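Local coordinates for protein alpha-amylase (Eisenia fetida, PDB 6M4K) that probably hydrolyses internal alpha-1,4-glucosidic linkages of starch-like polysaccharides, as a calcium-binding family 13 alpha-amylase, at residues G338-R350 / G380-Y392. Sequence-based numbering, arbitrary orientation.
Sequences GHVRLMSSYNWPR and GEWICEHRWREMY
The carboxylate of Glu385 faces Ser345 with both oxygens. OE1 takes the backbone N-H of Ser345 on its syn side, somewhat out of the carboxylate plane (2.8 Å from N to OE1), and OE2 accepts from Ser345 OG at 2.6 Å through its syn lone pair. A bend in the glutamate chain at chi2 (94°) brings the carboxylate against Ser345, and the two bonds fix its rotation. Next to it, Ser344 OG, turned away from the backbone N of its own residue (chi1 -163°), forms a hydrogen bond with His386 ND1 at the ring edge, 2.8 Å away. NE2 of this imidazole hydrogen-bonds to Glu33 OE2, so both ring nitrogens are engaged. A water joins Ser344 OG, Ser345 O and Cys384 N. The contact lies at the C-terminal end of strand 339-344, the eighth of the TIM barrel, where the chain following the strand meets the loop leading into helix 389-401. Here Tyr346 and Trp382 form a single antiparallel bridge, a non-hydrogen-bonded pair flanked by Ile383 N donating to Ser345 O and Asn347 N to Glu381 O. Asn347 also reaches Gly380 O through ND2 (3.0 Å), the acceptor lying in its amide plane, while Ile383 CD1 packs on Asn347 CB.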
# COMPACT_ATOMS: atom_id res chain seq x y z
N GLY A 338 -12.54 -1.43 -2.37
CA GLY A 338 -11.18 -1.33 -2.84
C GLY A 338 -10.36 -2.59 -2.61
O GLY A 338 -10.71 -3.48 -1.85
N HIS A 339 -9.23 -2.64 -3.30
CA HIS A 339 -8.22 -3.66 -3.06
C HIS A 339 -7.32 -3.18 -1.93
O HIS A 339 -6.64 -2.16 -2.07
CB HIS A 339 -7.39 -3.88 -4.33
CG HIS A 339 -6.48 -5.06 -4.23
ND1 HIS A 339 -5.39 -5.24 -5.05
CD2 HIS A 339 -6.52 -6.13 -3.41
CE1 HIS A 339 -4.79 -6.38 -4.74
NE2 HIS A 339 -5.46 -6.94 -3.75
N VAL A 340 -7.31 -3.91 -0.82
CA VAL A 340 -6.66 -3.45 0.41
C VAL A 340 -5.18 -3.81 0.43
O VAL A 340 -4.81 -4.98 0.24
CB VAL A 340 -7.35 -4.03 1.65
CG1 VAL A 340 -6.59 -3.62 2.92
CG2 VAL A 340 -8.81 -3.58 1.72
N ARG A 341 -4.34 -2.80 0.68
CA ARG A 341 -2.92 -2.98 0.92
C ARG A 341 -2.61 -2.52 2.34
O ARG A 341 -3.03 -1.43 2.75
CB ARG A 341 -2.11 -2.15 -0.08
CG ARG A 341 -0.60 -2.28 0.09
CD ARG A 341 0.17 -1.32 -0.83
NE ARG A 341 -0.07 0.07 -0.46
CZ ARG A 341 0.18 1.12 -1.24
NH1 ARG A 341 0.69 0.96 -2.45
NH2 ARG A 341 -0.08 2.36 -0.82
N LEU A 342 -1.90 -3.35 3.09
CA LEU A 342 -1.40 -2.97 4.41
C LEU A 342 0.06 -2.55 4.32
O LEU A 342 0.88 -3.26 3.73
CB LEU A 342 -1.49 -4.15 5.39
CG LEU A 342 -2.83 -4.86 5.56
CD1 LEU A 342 -2.78 -5.81 6.74
CD2 LEU A 342 -3.95 -3.86 5.75
N MET A 343 0.38 -1.41 4.91
CA MET A 343 1.77 -1.01 5.06
C MET A 343 2.48 -1.91 6.06
O MET A 343 1.89 -2.38 7.04
CB MET A 343 1.79 0.44 5.58
CG MET A 343 3.17 1.03 5.80
SD MET A 343 4.06 1.08 4.24
CE MET A 343 5.68 1.59 4.85
N SER A 344 3.75 -2.18 5.81
CA SER A 344 4.62 -2.83 6.79
C SER A 344 5.89 -2.01 6.90
O SER A 344 6.62 -1.84 5.91
CB SER A 344 4.92 -4.28 6.41
OG SER A 344 5.42 -4.99 7.54
N SER A 345 6.15 -1.49 8.11
CA SER A 345 7.08 -0.38 8.30
C SER A 345 8.32 -0.78 9.10
O SER A 345 8.38 -1.82 9.75
CB SER A 345 6.39 0.74 9.08
OG SER A 345 5.15 1.07 8.50
N TYR A 346 9.29 0.14 9.07
CA TYR A 346 10.37 0.12 10.04
C TYR A 346 10.31 1.38 10.90
O TYR A 346 9.77 2.41 10.52
CB TYR A 346 11.73 -0.02 9.35
CG TYR A 346 12.12 1.08 8.37
CD1 TYR A 346 12.61 2.30 8.84
CD2 TYR A 346 12.05 0.88 6.99
CE1 TYR A 346 12.99 3.29 7.96
CE2 TYR A 346 12.44 1.88 6.11
CZ TYR A 346 12.92 3.08 6.60
OH TYR A 346 13.32 4.05 5.72
N ASN A 347 10.91 1.27 12.09
CA ASN A 347 11.00 2.40 13.01
C ASN A 347 12.14 3.32 12.60
O ASN A 347 13.15 2.90 12.04
CB ASN A 347 11.23 1.86 14.42
CG ASN A 347 10.80 2.83 15.50
OD1 ASN A 347 10.25 3.90 15.23
ND2 ASN A 347 11.03 2.45 16.75
N TRP A 348 11.98 4.60 12.91
CA TRP A 348 13.02 5.58 12.67
C TRP A 348 12.82 6.71 13.66
O TRP A 348 11.75 6.82 14.26
CB TRP A 348 13.01 6.08 11.21
CG TRP A 348 11.99 7.16 10.92
CD1 TRP A 348 12.21 8.52 10.89
CD2 TRP A 348 10.60 6.98 10.59
NE1 TRP A 348 11.04 9.18 10.57
CE2 TRP A 348 10.05 8.26 10.39
CE3 TRP A 348 9.78 5.85 10.45
CZ2 TRP A 348 8.71 8.44 10.06
CZ3 TRP A 348 8.44 6.04 10.11
CH2 TRP A 348 7.93 7.33 9.93
N PRO A 349 13.87 7.56 13.89
CA PRO A 349 13.73 8.61 14.93
C PRO A 349 12.92 9.80 14.44
O PRO A 349 13.43 10.92 14.25
CB PRO A 349 15.19 8.96 15.23
CG PRO A 349 15.88 8.77 13.92
CD PRO A 349 15.23 7.53 13.32
N ARG A 350 11.62 9.57 14.22
CA ARG A 350 10.74 10.65 13.78
C ARG A 350 10.85 11.82 14.75
O ARG A 350 10.78 11.64 15.96
CB ARG A 350 9.29 10.14 13.73
CG ARG A 350 8.31 11.14 13.10
CD ARG A 350 6.87 10.65 13.16
NE ARG A 350 6.36 10.80 14.51
CZ ARG A 350 5.08 10.69 14.86
NH1 ARG A 350 4.16 10.41 13.95
NH2 ARG A 350 4.72 10.88 16.13
N GLY A 380 11.64 -3.49 17.95
CA GLY A 380 11.81 -2.06 18.03
C GLY A 380 12.34 -1.42 16.76
O GLY A 380 12.40 -0.19 16.69
N GLU A 381 12.76 -2.22 15.79
CA GLU A 381 13.26 -1.71 14.52
C GLU A 381 12.34 -2.05 13.36
O GLU A 381 12.09 -1.19 12.52
CB GLU A 381 14.67 -2.24 14.23
CG GLU A 381 15.65 -1.93 15.37
CD GLU A 381 16.99 -2.57 15.16
OE1 GLU A 381 17.65 -2.28 14.14
OE2 GLU A 381 17.41 -3.36 16.04
N TRP A 382 11.86 -3.29 13.28
CA TRP A 382 10.88 -3.69 12.28
C TRP A 382 9.50 -3.75 12.93
O TRP A 382 9.31 -4.47 13.91
CB TRP A 382 11.27 -5.04 11.68
CG TRP A 382 12.61 -5.01 11.02
CD1 TRP A 382 13.83 -5.37 11.57
CD2 TRP A 382 12.91 -4.57 9.68
NE1 TRP A 382 14.83 -5.20 10.65
CE2 TRP A 382 14.30 -4.71 9.48
CE3 TRP A 382 12.13 -4.08 8.61
CZ2 TRP A 382 14.92 -4.39 8.28
CZ3 TRP A 382 12.75 -3.76 7.41
CH2 TRP A 382 14.13 -3.91 7.25
N ILE A 383 8.55 -3.00 12.37
CA ILE A 383 7.23 -2.89 12.99
C ILE A 383 6.37 -4.11 12.67
O ILE A 383 5.63 -4.61 13.54
CB ILE A 383 6.55 -1.58 12.55
CG1 ILE A 383 7.47 -0.38 12.85
CG2 ILE A 383 5.18 -1.43 13.20
CD1 ILE A 383 7.89 -0.23 14.33
N CYS A 384 6.41 -4.57 11.42
CA CYS A 384 5.69 -5.77 10.98
C CYS A 384 4.19 -5.72 11.26
O CYS A 384 3.61 -6.65 11.83
CB CYS A 384 6.30 -7.04 11.57
SG CYS A 384 7.99 -7.34 11.05
N GLU A 385 3.55 -4.61 10.87
CA GLU A 385 2.11 -4.46 11.07
C GLU A 385 1.32 -5.65 10.56
O GLU A 385 0.29 -6.02 11.13
CB GLU A 385 1.60 -3.19 10.37
CG GLU A 385 2.08 -1.87 10.95
CD GLU A 385 3.31 -1.33 10.26
OE1 GLU A 385 4.27 -2.09 10.03
OE2 GLU A 385 3.32 -0.12 9.95
N HIS A 386 1.75 -6.23 9.44
CA HIS A 386 1.00 -7.34 8.85
C HIS A 386 1.02 -8.58 9.73
O HIS A 386 0.16 -9.45 9.57
CB HIS A 386 1.57 -7.67 7.47
CG HIS A 386 2.95 -8.23 7.51
ND1 HIS A 386 4.07 -7.46 7.79
CD2 HIS A 386 3.40 -9.50 7.34
CE1 HIS A 386 5.14 -8.23 7.78
NE2 HIS A 386 4.76 -9.47 7.51
N ARG A 387 1.97 -8.66 10.67
CA ARG A 387 2.03 -9.72 11.66
C ARG A 387 1.34 -9.38 12.98
O ARG A 387 1.36 -10.21 13.90
CB ARG A 387 3.49 -10.12 11.94
CG ARG A 387 4.21 -10.85 10.82
CD ARG A 387 5.24 -11.78 11.42
NE ARG A 387 6.07 -12.47 10.44
CZ ARG A 387 6.77 -13.56 10.73
NH1 ARG A 387 6.72 -14.07 11.96
NH2 ARG A 387 7.51 -14.16 9.80
N TRP A 388 0.76 -8.20 13.13
CA TRP A 388 -0.02 -7.91 14.33
C TRP A 388 -1.29 -8.74 14.30
O TRP A 388 -1.97 -8.82 13.27
CB TRP A 388 -0.41 -6.44 14.37
CG TRP A 388 0.72 -5.45 14.51
CD1 TRP A 388 2.06 -5.70 14.49
CD2 TRP A 388 0.58 -4.03 14.68
NE1 TRP A 388 2.77 -4.52 14.64
CE2 TRP A 388 1.87 -3.48 14.76
CE3 TRP A 388 -0.52 -3.18 14.77
CZ2 TRP A 388 2.09 -2.12 14.94
CZ3 TRP A 388 -0.30 -1.82 14.94
CH2 TRP A 388 1.00 -1.31 15.02
N ARG A 389 -1.64 -9.33 15.45
CA ARG A 389 -2.83 -10.18 15.50
C ARG A 389 -4.08 -9.42 15.06
O ARG A 389 -4.94 -9.98 14.37
CB ARG A 389 -3.03 -10.76 16.91
CG ARG A 389 -4.24 -11.70 17.04
CD ARG A 389 -4.51 -12.06 18.50
NE ARG A 389 -4.94 -10.85 19.20
CZ ARG A 389 -4.18 -10.11 19.99
NH1 ARG A 389 -2.93 -10.48 20.28
NH2 ARG A 389 -4.68 -9.00 20.51
N GLU A 390 -4.20 -8.16 15.47
CA GLU A 390 -5.38 -7.38 15.10
C GLU A 390 -5.48 -7.24 13.59
O GLU A 390 -6.59 -7.21 13.04
CB GLU A 390 -5.34 -6.01 15.78
CG GLU A 390 -5.31 -6.07 17.32
CD GLU A 390 -3.91 -6.10 17.93
OE1 GLU A 390 -2.93 -6.48 17.25
OE2 GLU A 390 -3.78 -5.71 19.11
N MET A 391 -4.34 -7.19 12.90
CA MET A 391 -4.33 -7.11 11.45
C MET A 391 -4.59 -8.47 10.81
O MET A 391 -5.50 -8.62 10.01
CB MET A 391 -2.99 -6.57 10.95
CG MET A 391 -2.96 -5.07 10.79
SD MET A 391 -3.34 -4.22 12.34
CE MET A 391 -2.83 -2.56 11.93
N TYR A 392 -3.79 -9.48 11.15
CA TYR A 392 -3.94 -10.73 10.43
C TYR A 392 -5.26 -11.43 10.75
O TYR A 392 -5.82 -12.10 9.88
CB TYR A 392 -2.72 -11.65 10.53
CG TYR A 392 -2.41 -12.26 11.88
CD1 TYR A 392 -3.21 -13.25 12.44
CD2 TYR A 392 -1.26 -11.89 12.57
CE1 TYR A 392 -2.90 -13.82 13.67
CE2 TYR A 392 -0.92 -12.47 13.78
CZ TYR A 392 -1.75 -13.42 14.33
OH TYR A 392 -1.42 -13.98 15.55
O HOH W 1 7.96 -4.42 8.80